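PDB 6ZNW: citrate lyase, subunit 1, which probably takes part in the ATP-linked interconversion of citrate and CoA with oxaloacetate and acetyl-CoA, through an ATP-grasp region and a citrate-binding region. Local coordinates for residues E270-T275 with A296-N301; Y118-S123 with V198-F203; G259-L264 with Y302-G307; I321-T326 with E360-K365; V284-T289 with H408-V413. One frame throughout, in Å; residues are numbered along the deposited sequence.

Contact 1 (E270-T275 with A296-N301); sequences EGRVWT and ADEMAN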
# COMPACT_ATOMS: atom_id res chain seq x y z
N GLU A 270 -24.08 61.85 25.54
CA GLU A 270 -24.85 62.72 24.63
C GLU A 270 -23.98 63.55 23.66
O GLU A 270 -24.50 64.46 23.01
CB GLU A 270 -25.78 63.65 25.45
CG GLU A 270 -26.61 62.94 26.51
CD GLU A 270 -27.44 61.79 25.97
OE1 GLU A 270 -28.28 62.04 25.08
OE2 GLU A 270 -27.25 60.64 26.44
N GLY A 271 -22.70 63.25 23.58
CA GLY A 271 -21.79 63.98 22.71
C GLY A 271 -21.96 63.64 21.24
O GLY A 271 -22.25 62.50 20.87
N ARG A 272 -21.78 64.67 20.40
CA ARG A 272 -21.88 64.67 18.94
C ARG A 272 -20.64 64.07 18.28
O ARG A 272 -20.74 63.57 17.16
CB ARG A 272 -21.91 66.14 18.49
CG ARG A 272 -23.22 66.65 17.92
CD ARG A 272 -23.09 68.08 17.38
NE ARG A 272 -21.94 68.28 16.49
CZ ARG A 272 -21.92 67.94 15.20
NH1 ARG A 272 -20.83 68.15 14.48
NH2 ARG A 272 -22.98 67.39 14.63
N VAL A 273 -19.46 64.21 18.91
CA VAL A 273 -18.22 63.77 18.28
C VAL A 273 -17.72 62.44 18.88
O VAL A 273 -17.35 62.35 20.05
CB VAL A 273 -17.08 64.86 18.18
CG1 VAL A 273 -17.60 66.29 18.35
CG2 VAL A 273 -15.85 64.59 19.04
N TRP A 274 -17.70 61.42 18.05
CA TRP A 274 -17.19 60.11 18.44
C TRP A 274 -15.91 59.83 17.70
O TRP A 274 -15.72 60.28 16.57
CB TRP A 274 -18.24 59.01 18.23
CG TRP A 274 -19.39 59.11 19.18
CD1 TRP A 274 -20.44 59.98 19.10
CD2 TRP A 274 -19.58 58.36 20.39
NE1 TRP A 274 -21.29 59.79 20.16
CE2 TRP A 274 -20.79 58.81 20.97
CE3 TRP A 274 -18.86 57.35 21.03
CZ2 TRP A 274 -21.28 58.27 22.16
CZ3 TRP A 274 -19.35 56.82 22.21
CH2 TRP A 274 -20.54 57.30 22.77
N THR A 275 -14.99 59.13 18.36
CA THR A 275 -13.70 58.83 17.76
C THR A 275 -13.34 57.36 17.85
O THR A 275 -13.59 56.71 18.87
CB THR A 275 -12.59 59.67 18.40
OG1 THR A 275 -12.55 59.42 19.81
CG2 THR A 275 -12.72 61.16 18.10
N ALA A 296 -14.67 70.37 23.08
CA ALA A 296 -14.40 69.49 24.22
C ALA A 296 -15.69 68.93 24.82
O ALA A 296 -15.75 67.75 25.18
CB ALA A 296 -13.63 70.26 25.29
N ASP A 297 -16.73 69.79 24.90
CA ASP A 297 -18.04 69.44 25.43
C ASP A 297 -18.73 68.39 24.54
O ASP A 297 -19.38 67.48 25.06
CB ASP A 297 -18.89 70.71 25.56
CG ASP A 297 -18.34 71.70 26.58
OD1 ASP A 297 -17.17 71.54 27.02
OD2 ASP A 297 -19.09 72.65 26.96
N GLU A 298 -18.53 68.47 23.22
CA GLU A 298 -19.12 67.48 22.31
C GLU A 298 -18.29 66.20 22.16
O GLU A 298 -18.74 65.27 21.49
CB GLU A 298 -19.44 68.09 20.93
CG GLU A 298 -20.55 69.13 20.98
CD GLU A 298 -21.89 68.69 21.54
OE1 GLU A 298 -22.15 67.47 21.58
OE2 GLU A 298 -22.68 69.58 21.92
N MET A 299 -17.11 66.13 22.80
CA MET A 299 -16.28 64.92 22.73
C MET A 299 -16.90 63.82 23.56
O MET A 299 -16.80 63.82 24.79
CB MET A 299 -14.85 65.21 23.16
CG MET A 299 -13.86 64.70 22.18
SD MET A 299 -12.22 64.65 22.88
CE MET A 299 -11.89 66.28 22.86
N ALA A 300 -17.58 62.91 22.89
CA ALA A 300 -18.31 61.82 23.50
C ALA A 300 -17.46 60.73 24.16
O ALA A 300 -17.96 60.05 25.06
CB ALA A 300 -19.24 61.19 22.48
N ASN A 301 -16.20 60.57 23.73
CA ASN A 301 -15.35 59.51 24.29
C ASN A 301 -13.86 59.71 24.00
O ASN A 301 -13.49 60.45 23.09
CB ASN A 301 -15.79 58.14 23.69
CG ASN A 301 -15.36 57.96 22.24
OD1 ASN A 301 -15.79 58.70 21.35
ND2 ASN A 301 -14.47 57.01 21.99

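Contact 2 (Y118-S123 with V198-F203); sequences YYVAIS and VEINPF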
# COMPACT_ATOMS: atom_id res chain seq x y z
N TYR A 118 2.31 60.15 62.66
CA TYR A 118 3.46 60.14 61.76
C TYR A 118 3.01 59.81 60.33
O TYR A 118 2.02 59.11 60.12
CB TYR A 118 4.56 59.16 62.24
CG TYR A 118 5.08 59.38 63.65
CD1 TYR A 118 5.15 60.65 64.20
CD2 TYR A 118 5.54 58.31 64.42
CE1 TYR A 118 5.63 60.85 65.49
CE2 TYR A 118 6.03 58.50 65.71
CZ TYR A 118 6.06 59.78 66.24
OH TYR A 118 6.53 59.99 67.52
N TYR A 119 3.74 60.32 59.34
CA TYR A 119 3.38 60.16 57.94
C TYR A 119 4.42 59.32 57.22
O TYR A 119 5.61 59.51 57.42
CB TYR A 119 3.27 61.55 57.26
CG TYR A 119 2.61 62.64 58.08
CD1 TYR A 119 1.24 62.86 58.03
CD2 TYR A 119 3.36 63.47 58.91
CE1 TYR A 119 0.63 63.85 58.79
CE2 TYR A 119 2.77 64.45 59.69
CZ TYR A 119 1.40 64.65 59.62
OH TYR A 119 0.81 65.63 60.37
N VAL A 120 3.97 58.39 56.37
CA VAL A 120 4.86 57.56 55.56
C VAL A 120 4.29 57.38 54.15
O VAL A 120 3.09 57.13 54.01
CB VAL A 120 5.29 56.22 56.23
CG1 VAL A 120 4.10 55.30 56.46
CG2 VAL A 120 6.37 55.52 55.41
N ALA A 121 5.11 57.56 53.12
CA ALA A 121 4.66 57.39 51.74
C ALA A 121 5.74 56.79 50.86
O ALA A 121 6.89 57.19 50.94
CB ALA A 121 4.19 58.71 51.16
N ILE A 122 5.36 55.82 50.01
CA ILE A 122 6.30 55.22 49.07
C ILE A 122 5.80 55.46 47.65
O ILE A 122 4.65 55.17 47.32
CB ILE A 122 6.66 53.74 49.35
CG1 ILE A 122 6.94 53.48 50.84
CG2 ILE A 122 7.84 53.29 48.49
CD1 ILE A 122 6.94 52.04 51.23
N SER A 123 6.67 56.06 46.85
CA SER A 123 6.46 56.38 45.45
C SER A 123 7.74 55.98 44.69
O SER A 123 8.78 55.79 45.32
CB SER A 123 6.22 57.88 45.30
OG SER A 123 5.43 58.16 44.16
N VAL A 198 1.78 54.23 47.91
CA VAL A 198 1.22 53.91 49.23
C VAL A 198 1.42 55.12 50.15
O VAL A 198 2.47 55.75 50.12
CB VAL A 198 1.72 52.57 49.85
CG1 VAL A 198 3.19 52.64 50.24
CG2 VAL A 198 0.87 52.18 51.05
N GLU A 199 0.39 55.48 50.90
CA GLU A 199 0.45 56.62 51.81
C GLU A 199 -0.32 56.30 53.07
O GLU A 199 -1.51 56.02 53.01
CB GLU A 199 -0.14 57.87 51.14
CG GLU A 199 -0.13 59.10 52.02
CD GLU A 199 -1.16 60.14 51.62
OE1 GLU A 199 -1.00 60.73 50.52
OE2 GLU A 199 -2.13 60.35 52.38
N ILE A 200 0.37 56.34 54.22
CA ILE A 200 -0.26 56.15 55.51
C ILE A 200 -0.12 57.48 56.22
O ILE A 200 0.95 57.81 56.74
CB ILE A 200 0.32 54.96 56.31
CG1 ILE A 200 0.34 53.68 55.44
CG2 ILE A 200 -0.49 54.75 57.59
CD1 ILE A 200 1.23 52.59 55.92
N ASN A 201 -1.17 58.30 56.13
CA ASN A 201 -1.20 59.65 56.68
C ASN A 201 -2.48 59.86 57.47
O ASN A 201 -3.50 60.25 56.90
CB ASN A 201 -1.13 60.70 55.56
CG ASN A 201 0.26 61.07 55.08
OD1 ASN A 201 1.16 60.23 54.95
ND2 ASN A 201 0.45 62.35 54.77
N PRO A 202 -2.45 59.58 58.78
CA PRO A 202 -1.29 59.20 59.59
C PRO A 202 -1.26 57.74 60.06
O PRO A 202 -2.20 56.98 59.84
CB PRO A 202 -1.45 60.16 60.80
CG PRO A 202 -2.98 60.33 60.95
CD PRO A 202 -3.62 59.85 59.63
N PHE A 203 -0.16 57.36 60.72
CA PHE A 203 0.00 56.10 61.43
C PHE A 203 0.31 56.40 62.91
O PHE A 203 0.78 57.50 63.23
CB PHE A 203 1.02 55.14 60.77
CG PHE A 203 2.50 55.42 60.89
CD1 PHE A 203 3.23 54.91 61.95
CD2 PHE A 203 3.18 56.08 59.88
CE1 PHE A 203 4.60 55.13 62.04
CE2 PHE A 203 4.55 56.29 59.97
CZ PHE A 203 5.25 55.81 61.04

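Contact 3 (G259-L264 with Y302-G307); sequences GASLKL and YGEYSG. With MG (magnesium ion), chain D.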
# COMPACT_ATOMS: atom_id res chain seq x y z
N GLY A 259 -2.74 40.57 23.14
CA GLY A 259 -1.56 41.42 23.22
C GLY A 259 -1.80 42.78 22.58
O GLY A 259 -1.09 43.74 22.88
N ALA A 260 -2.81 42.86 21.68
CA ALA A 260 -3.28 44.09 21.03
C ALA A 260 -3.96 45.00 22.09
O ALA A 260 -4.36 44.52 23.17
CB ALA A 260 -4.28 43.74 19.94
N SER A 261 -4.09 46.30 21.80
CA SER A 261 -4.71 47.26 22.72
C SER A 261 -6.08 47.71 22.22
O SER A 261 -6.22 48.07 21.07
CB SER A 261 -3.81 48.47 22.90
OG SER A 261 -4.38 49.40 23.81
N LEU A 262 -7.10 47.63 23.08
CA LEU A 262 -8.48 48.05 22.81
C LEU A 262 -8.93 48.75 24.08
O LEU A 262 -9.14 48.09 25.09
CB LEU A 262 -9.40 46.84 22.52
CG LEU A 262 -9.10 46.05 21.23
CD1 LEU A 262 -8.56 44.67 21.55
CD2 LEU A 262 -10.28 46.00 20.31
N LYS A 263 -9.00 50.08 24.06
CA LYS A 263 -9.36 50.89 25.22
C LYS A 263 -10.51 51.84 24.89
O LYS A 263 -10.55 52.39 23.80
CB LYS A 263 -8.12 51.68 25.71
CG LYS A 263 -6.98 50.79 26.16
CD LYS A 263 -5.75 51.57 26.57
CE LYS A 263 -4.72 50.63 27.13
NZ LYS A 263 -3.41 50.81 26.45
N LEU A 264 -11.46 52.01 25.84
CA LEU A 264 -12.62 52.90 25.65
C LEU A 264 -13.06 53.55 26.97
O LEU A 264 -13.29 52.86 27.97
CB LEU A 264 -13.81 52.15 25.00
CG LEU A 264 -15.14 52.90 24.90
CD1 LEU A 264 -15.05 54.09 23.95
CD2 LEU A 264 -16.27 51.98 24.49
N TYR A 302 -13.02 58.96 24.73
CA TYR A 302 -11.60 58.85 24.47
C TYR A 302 -11.37 57.34 24.31
O TYR A 302 -11.63 56.56 25.23
CB TYR A 302 -10.68 59.42 25.58
CG TYR A 302 -9.25 59.00 25.32
CD1 TYR A 302 -8.50 59.62 24.33
CD2 TYR A 302 -8.73 57.85 25.90
CE1 TYR A 302 -7.24 59.15 23.98
CE2 TYR A 302 -7.50 57.34 25.52
CZ TYR A 302 -6.74 58.01 24.58
OH TYR A 302 -5.50 57.55 24.24
N GLY A 303 -10.86 56.96 23.16
CA GLY A 303 -10.58 55.56 22.88
C GLY A 303 -9.35 55.34 22.03
O GLY A 303 -8.79 56.29 21.48
N GLU A 304 -8.93 54.07 21.92
CA GLU A 304 -7.82 53.65 21.07
C GLU A 304 -7.78 52.16 20.86
O GLU A 304 -8.16 51.39 21.73
CB GLU A 304 -6.43 54.17 21.52
CG GLU A 304 -5.78 53.41 22.66
CD GLU A 304 -4.62 52.49 22.33
OE1 GLU A 304 -3.93 52.08 23.29
OE2 GLU A 304 -4.42 52.14 21.14
N TYR A 305 -7.31 51.77 19.68
CA TYR A 305 -7.03 50.41 19.29
C TYR A 305 -5.67 50.43 18.58
O TYR A 305 -5.36 51.38 17.87
CB TYR A 305 -8.15 49.79 18.42
CG TYR A 305 -8.19 50.30 17.00
CD1 TYR A 305 -8.80 51.51 16.69
CD2 TYR A 305 -7.60 49.59 15.97
CE1 TYR A 305 -8.82 52.00 15.39
CE2 TYR A 305 -7.60 50.07 14.66
CZ TYR A 305 -8.23 51.26 14.38
OH TYR A 305 -8.25 51.74 13.09
N SER A 306 -4.85 49.42 18.84
CA SER A 306 -3.52 49.30 18.24
C SER A 306 -2.95 47.87 18.50
O SER A 306 -3.65 47.02 19.04
CB SER A 306 -2.60 50.43 18.69
OG SER A 306 -2.41 50.55 20.09
N GLY A 307 -1.72 47.61 18.07
CA GLY A 307 -1.09 46.31 18.29
C GLY A 307 -1.67 45.21 17.42
O GLY A 307 -1.70 44.04 17.83
MG MG D . -0.48 50.89 20.87
O HOH W 1 -1.03 51.32 22.78
O HOH W 2 1.41 51.12 21.67
O HOH W 3 -0.43 48.77 21.26

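Contact 4 (I321-T326 with E360-K365); sequences ILDLMT and EEYQQK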
# COMPACT_ATOMS: atom_id res chain seq x y z
N ILE A 321 -19.05 51.30 19.93
CA ILE A 321 -19.06 52.74 19.68
C ILE A 321 -20.36 53.10 18.92
O ILE A 321 -21.04 54.04 19.32
CB ILE A 321 -17.77 53.18 18.93
CG1 ILE A 321 -16.55 53.14 19.88
CG2 ILE A 321 -17.94 54.55 18.27
CD1 ILE A 321 -15.25 53.48 19.26
N LEU A 322 -20.72 52.31 17.88
CA LEU A 322 -21.94 52.53 17.08
C LEU A 322 -23.20 52.41 17.93
O LEU A 322 -24.10 53.23 17.76
CB LEU A 322 -22.02 51.57 15.89
CG LEU A 322 -21.02 51.83 14.78
CD1 LEU A 322 -21.00 50.68 13.79
CD2 LEU A 322 -21.31 53.14 14.07
N ASP A 323 -23.27 51.42 18.84
CA ASP A 323 -24.40 51.22 19.73
C ASP A 323 -24.64 52.46 20.59
O ASP A 323 -25.75 52.99 20.60
CB ASP A 323 -24.19 49.99 20.65
CG ASP A 323 -25.32 49.74 21.64
OD1 ASP A 323 -26.49 50.07 21.31
OD2 ASP A 323 -25.04 49.21 22.74
N LEU A 324 -23.59 52.93 21.30
CA LEU A 324 -23.64 54.10 22.18
C LEU A 324 -23.98 55.40 21.44
O LEU A 324 -24.60 56.29 22.02
CB LEU A 324 -22.29 54.25 22.90
CG LEU A 324 -21.95 53.20 23.96
CD1 LEU A 324 -20.45 53.16 24.21
CD2 LEU A 324 -22.68 53.48 25.25
N MET A 325 -23.59 55.49 20.17
CA MET A 325 -23.78 56.63 19.27
C MET A 325 -25.20 56.71 18.68
O MET A 325 -25.63 57.79 18.26
CB MET A 325 -22.78 56.48 18.12
CG MET A 325 -22.48 57.74 17.38
SD MET A 325 -21.14 57.46 16.21
CE MET A 325 -20.99 59.08 15.56
N THR A 326 -25.92 55.57 18.64
CA THR A 326 -27.27 55.51 18.05
C THR A 326 -28.41 55.43 19.10
O THR A 326 -29.56 55.19 18.73
CB THR A 326 -27.34 54.37 17.04
OG1 THR A 326 -28.55 54.53 16.31
CG2 THR A 326 -27.31 53.01 17.69
N GLU A 360 -22.09 48.15 8.39
CA GLU A 360 -23.10 47.48 7.57
C GLU A 360 -24.29 47.06 8.44
O GLU A 360 -25.44 47.19 8.02
CB GLU A 360 -22.51 46.23 6.90
CG GLU A 360 -21.91 46.47 5.52
CD GLU A 360 -21.21 45.26 4.93
OE1 GLU A 360 -20.23 44.78 5.53
OE2 GLU A 360 -21.65 44.81 3.84
N GLU A 361 -24.01 46.56 9.66
CA GLU A 361 -25.03 46.12 10.60
C GLU A 361 -25.83 47.28 11.19
O GLU A 361 -27.02 47.13 11.47
CB GLU A 361 -24.41 45.30 11.73
CG GLU A 361 -24.67 43.82 11.58
CD GLU A 361 -24.10 42.98 12.70
OE1 GLU A 361 -24.42 43.26 13.88
OE2 GLU A 361 -23.34 42.03 12.40
N TYR A 362 -25.18 48.43 11.38
CA TYR A 362 -25.83 49.61 11.93
C TYR A 362 -26.39 50.56 10.86
O TYR A 362 -26.74 51.68 11.19
CB TYR A 362 -24.88 50.34 12.90
CG TYR A 362 -24.92 49.77 14.30
CD1 TYR A 362 -24.19 48.64 14.64
CD2 TYR A 362 -25.74 50.33 15.27
CE1 TYR A 362 -24.25 48.10 15.91
CE2 TYR A 362 -25.82 49.79 16.55
CZ TYR A 362 -25.07 48.67 16.87
OH TYR A 362 -25.14 48.12 18.12
N GLN A 363 -26.50 50.11 9.60
CA GLN A 363 -26.97 50.87 8.44
C GLN A 363 -28.25 51.70 8.68
O GLN A 363 -28.25 52.89 8.36
CB GLN A 363 -27.17 49.92 7.24
CG GLN A 363 -27.61 50.61 5.95
CD GLN A 363 -28.06 49.63 4.89
OE1 GLN A 363 -28.98 49.92 4.12
NE2 GLN A 363 -27.43 48.46 4.81
N GLN A 364 -29.32 51.09 9.21
CA GLN A 364 -30.58 51.81 9.44
C GLN A 364 -30.43 52.84 10.56
O GLN A 364 -30.88 53.97 10.42
CB GLN A 364 -31.74 50.85 9.73
CG GLN A 364 -33.09 51.48 9.47
CD GLN A 364 -34.25 50.63 9.94
OE1 GLN A 364 -34.45 49.50 9.47
NE2 GLN A 364 -35.05 51.17 10.85
N LYS A 365 -29.77 52.45 11.66
CA LYS A 365 -29.53 53.31 12.82
C LYS A 365 -28.58 54.49 12.50
O LYS A 365 -28.70 55.54 13.12
CB LYS A 365 -29.03 52.49 14.02
CG LYS A 365 -30.16 51.76 14.74
CD LYS A 365 -29.68 50.96 15.93
CE LYS A 365 -30.85 50.48 16.75
NZ LYS A 365 -30.42 49.89 18.04

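Contact 5 (V284-T289 with H408-V413); sequences VIYADT and HMTRIV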
# COMPACT_ATOMS: atom_id res chain seq x y z
N VAL A 284 -4.67 60.82 21.41
CA VAL A 284 -4.47 61.99 22.25
C VAL A 284 -4.41 63.23 21.35
O VAL A 284 -5.05 64.24 21.66
CB VAL A 284 -3.18 61.81 23.10
CG1 VAL A 284 -2.74 63.12 23.71
CG2 VAL A 284 -3.39 60.77 24.19
N ILE A 285 -3.69 63.15 20.21
CA ILE A 285 -3.58 64.24 19.25
C ILE A 285 -4.94 64.59 18.63
O ILE A 285 -5.26 65.77 18.50
CB ILE A 285 -2.48 63.99 18.20
CG1 ILE A 285 -1.12 63.84 18.89
CG2 ILE A 285 -2.44 65.11 17.17
CD1 ILE A 285 -0.02 63.36 18.02
N TYR A 286 -5.78 63.58 18.33
CA TYR A 286 -7.11 63.84 17.80
C TYR A 286 -7.98 64.56 18.84
O TYR A 286 -8.69 65.50 18.49
CB TYR A 286 -7.79 62.56 17.29
CG TYR A 286 -7.40 62.17 15.88
CD1 TYR A 286 -6.24 61.47 15.62
CD2 TYR A 286 -8.24 62.45 14.80
CE1 TYR A 286 -5.90 61.06 14.34
CE2 TYR A 286 -7.91 62.06 13.51
CZ TYR A 286 -6.74 61.35 13.29
OH TYR A 286 -6.40 60.96 12.01
N ALA A 287 -7.85 64.18 20.13
CA ALA A 287 -8.57 64.82 21.24
C ALA A 287 -8.07 66.26 21.42
O ALA A 287 -8.88 67.16 21.66
CB ALA A 287 -8.36 64.04 22.52
N ASP A 288 -6.76 66.49 21.27
CA ASP A 288 -6.15 67.82 21.35
C ASP A 288 -6.74 68.74 20.29
O ASP A 288 -7.09 69.87 20.59
CB ASP A 288 -4.62 67.75 21.16
CG ASP A 288 -3.85 67.10 22.29
OD1 ASP A 288 -4.48 66.73 23.31
OD2 ASP A 288 -2.61 66.99 22.18
N THR A 289 -6.87 68.24 19.05
CA THR A 289 -7.42 69.01 17.93
C THR A 289 -8.90 69.38 18.15
O THR A 289 -9.28 70.53 17.89
CB THR A 289 -7.16 68.26 16.61
OG1 THR A 289 -5.79 67.87 16.54
CG2 THR A 289 -7.49 69.10 15.40
N HIS A 408 -3.08 65.28 5.80
CA HIS A 408 -2.46 65.48 7.11
C HIS A 408 -3.29 64.73 8.17
O HIS A 408 -4.51 64.73 8.09
CB HIS A 408 -2.36 67.00 7.39
CG HIS A 408 -2.04 67.35 8.80
ND1 HIS A 408 -1.01 66.73 9.49
CD2 HIS A 408 -2.59 68.29 9.61
CE1 HIS A 408 -1.01 67.27 10.70
NE2 HIS A 408 -1.93 68.23 10.81
N MET A 409 -2.62 64.03 9.10
CA MET A 409 -3.26 63.15 10.08
C MET A 409 -4.57 63.66 10.68
O MET A 409 -5.59 62.99 10.60
CB MET A 409 -2.30 62.74 11.21
CG MET A 409 -2.89 61.67 12.10
SD MET A 409 -1.85 61.16 13.48
CE MET A 409 -2.29 62.36 14.67
N THR A 410 -4.55 64.85 11.24
CA THR A 410 -5.69 65.40 11.94
C THR A 410 -6.54 66.36 11.10
O THR A 410 -7.42 67.00 11.65
CB THR A 410 -5.18 66.01 13.22
OG1 THR A 410 -6.29 66.34 14.04
CG2 THR A 410 -4.29 67.20 12.98
N ARG A 411 -6.36 66.38 9.77
CA ARG A 411 -7.13 67.25 8.88
C ARG A 411 -8.63 66.88 8.82
O ARG A 411 -9.44 67.75 8.50
CB ARG A 411 -6.51 67.32 7.47
CG ARG A 411 -6.76 68.65 6.75
CD ARG A 411 -5.54 69.23 6.03
NE ARG A 411 -4.86 68.26 5.16
CZ ARG A 411 -3.94 68.58 4.26
NH1 ARG A 411 -3.59 69.85 4.08
NH2 ARG A 411 -3.36 67.63 3.53
N ILE A 412 -9.00 65.63 9.16
CA ILE A 412 -10.41 65.23 9.18
C ILE A 412 -11.19 65.85 10.37
O ILE A 412 -12.41 65.87 10.34
CB ILE A 412 -10.62 63.69 9.10
CG1 ILE A 412 -9.90 62.94 10.24
CG2 ILE A 412 -10.22 63.16 7.72
CD1 ILE A 412 -10.62 61.68 10.69
N VAL A 413 -10.49 66.37 11.39
CA VAL A 413 -11.14 67.02 12.52
C VAL A 413 -11.75 68.39 12.11
O VAL A 413 -12.97 68.52 12.23
CB VAL A 413 -10.26 67.11 13.78
CG1 VAL A 413 -10.96 67.91 14.87
CG2 VAL A 413 -9.90 65.72 14.29

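Contact 1 (E270-T275 with A296-N301)
Glu298 meets Arg272 and Val273 with both its backbone and its carboxylate. Glu298 O accepts Val273 N at 2.9 Å, while the side chain, bent at chi2 (-57°), curls back and offers OE1 to Arg272 N at 3.1 Å, on the anti side of the carboxylate. A loop can thus pair with an edge strand without becoming a strand itself. The single bridge of Val273 with Met299 is completed by Ala300 N, bonded to Val273 O at 2.9 Å.

Ala300 sets its methyl squarely over one face of the Trp274 indole: CB stands 3.4 Å from the centroid of the five-membered ring, a close CH-pi contact. Asn301 then extends the pairing with its amide. OD1 receives Thr275 N at 3.1 Å on a lone pair in the carbonyl plane, and ND2 gives a straight bond (172°) to Thr275 O, so two bonds fix the rotation of the amide.

Strand 273-275 is an outermost strand of the parallel sheet of this alpha/beta region and runs beside strand 334-338. Trp274 packs on Ile321, Leu324 and Met325 of helix 311-325, whereas Val273 and Met299 lean on Ile290 of helix 280-292.

Contact 2 (Y118-S123 with V198-F203)
Tyr118 and Phe203 form the first hydrogen-bonded pair of an antiparallel ladder that is interrupted at once by a beta bulge, within the six-stranded antiparallel sheet of the ATP-grasp region. Between this pair and the next, Val120 with Ile200, one strand spends only Tyr119 while the other spends Asn201 and Pro202, joined by a cis peptide bond; the chain turns a corner there.

The backbone bonds come in reciprocal pairs. Phe203 N reaches Tyr118 O at 2.9 Å, Ile200 N reaches Val120 O at 2.8 Å, and Ile122 N reaches Val198 O at 2.9 Å, so pairing resumes intact beyond the extra residue. In the non-hydrogen-bonded pair of Ala121 with Glu199, the CA of Ala121 approaches Val198 O at 3.2 Å as a CA-H...O contact.

Apolar packing gathers on the face that carries Val120, Ile122, Val198 and Ile200. Val120 CG1 touches Ile200 CB, and Ile122 lies side by side with Val198; helix 176-192 covers this face through Phe182, Ile183 and Leu186.

The aromatic contact is an offset edge-to-face pair, the edge of Tyr118 turned to the face of Phe203, with planes at 78°. Held between the backbone N and the carbonyl carbon (chi1 75°), the Phe203 ring turns back toward Tyr118, and Tyr118 CB rests over that face 3.8 Å from the ring centroid.

Contact 3 (G259-L264 with Y302-G307)
Ser261 and Ser306 pair through both backbones, Ser261 N to Ser306 O and Ser306 N to Ser261 O, each 2.9 Å; Lys263 and Glu304 form the next hydrogen-bonded pair of this antiparallel two-stranded ladder.

The side-chain bonds converge on the Glu304 carboxylate, an example of a second shell that positions a metal ligand. A chi1 of -179° swings Ser261 OG away from its own amide and up to Glu304 OE1, which it meets at 2.8 Å from above the carboxylate plane. Lys263 NZ adds a salt bridge to OE1, long and weak at 3.4 Å, and also bonds Ser261 OG and the backbone of another protein's chain. On the other oxygen, the syn lone pair of OE2 receives Ser306 OG at 2.8 Å.

The metal bond comes next: Ser306 OG binds magnesium at 2.1 Å. Three waters and two further ligand atoms from outside these segments join it, and water 1 also donates to Glu304 OE1. Gly307 N bonds a bound citrate, consistent with this citrate-binding family.

Leu262 and Leu264 point to the other face, where helix 246-256 packs with Ile254 and Ile251, while Tyr302 OH bonds Ser283 OG on helix 280-292 and the backbone of another protein's chain.

Contact 4 (I321-T326 with E360-K365)
Thr326 OG1 is held close to the backbone and side chain of Lys365: it makes a weak hydrogen bond to Lys365 O at 3.3 Å and lies only 3.1 Å from Lys365 CB. With OG1 anti to the backbone N (chi1 -168°), the methyl CG2 is left for Lys365 CD at 3.6 Å and for the edge of the Tyr362 ring, where CE2 lies 3.7 Å from it. One branched residue at the end of a helix thus serves two neighbours.

Tyr362 supplies most of the remaining contact. Leu322 CB sits over the centre of one face of its ring, 3.8 Å from the centroid in a CH-pi contact, and the two side chains overlap while running in opposite senses. Beyond the ring, Tyr362 OH approaches Asp323 CB at 3.3 Å; the carboxylate of Asp323 itself turns to a salt bridge with Arg327. Replacing Tyr362 with an alanine would probably leave Leu322 CB without its flat partner and open a gap beside Thr326 CG2.

Tyr362 is the break between helices 348-361 and 363-368, at the N-cap position of the second; both lie in the beta-alpha-beta connection from strand 334-338 to strand 371-376. The contact packs this break against the C-terminal end of helix 311-325, whose Ile321 and Met325 turn to Trp274 and to Leu336 of strand 334-338.

Contact 5 (V284-T289 with H408-V413)
Tyr286 reaches out of its helix into the turn at 408-411 and the residues that follow, meeting Met409, Ile412 and Val413 in different ways. Met409 crosses the ring obliquely: its CG lies 3.8 Å from Tyr286 CE1, and the bend at chi3 (86°) brings CE back to Ile285 CG2 at 3.7 Å. The sulfur is a looser neighbour, SD being 5.4 Å from the Tyr286 ring centroid and well off its normal, a Met-aromatic contact of the oblique kind. Ile412 comes to the ring edge with CG1 in its plane, and Val413 CG2 meets Tyr286 CD2 at 3.7 Å. At the far end, Tyr286 OH stands 2.6 Å from Met409 O and is hydrogen-bonded to Gly340 N.

The partner is a type I beta turn, His408 to Arg411, leading into a short terminal helix; it packs against helix 280-292 in this alpha/beta domain. A leucine in place of Tyr286 would probably leave Gly340 N without its hydroxyl acceptor and open a gap beside Ile412.

Thr289 and Thr410 approach tip to tip, illustrating how hydroxyls can be linked in series. Thr410 OG1 donates to Thr289 OG1 at 3.0 Å, and Thr289 OG1 in turn donates a hydrogen bond to Ile285 O at 2.9 Å. That carbonyl also accepts Thr289 N, and the two donors arrive from opposite faces of its plane. Alongside, Thr289 CG2 touches Val413 CG1 at 3.7 Å.

How the contacts relate
From the N terminus, contact 2 closes first, joining strands 118-125 and 195-206 in the ATP-grasp region, and stands in series with all the others, its nearest atoms about 21 Å from contact 3. The citrate-binding region is more interlaced. Contact 3 opens at 259-264, and contact 1 opens and closes inside its loop, tying an edge strand to the approach to strand 301-306. Contact 5 opens between the segments of contact 1, so it crosses contacts 1 and 3, and it closes only near the C terminus. Contact 4 nests within that last loop, joining helices around the sheet. Asn301 packs on Leu264, joining contacts 1 and 3, and Tyr302 on Val284, joining 3 and 5.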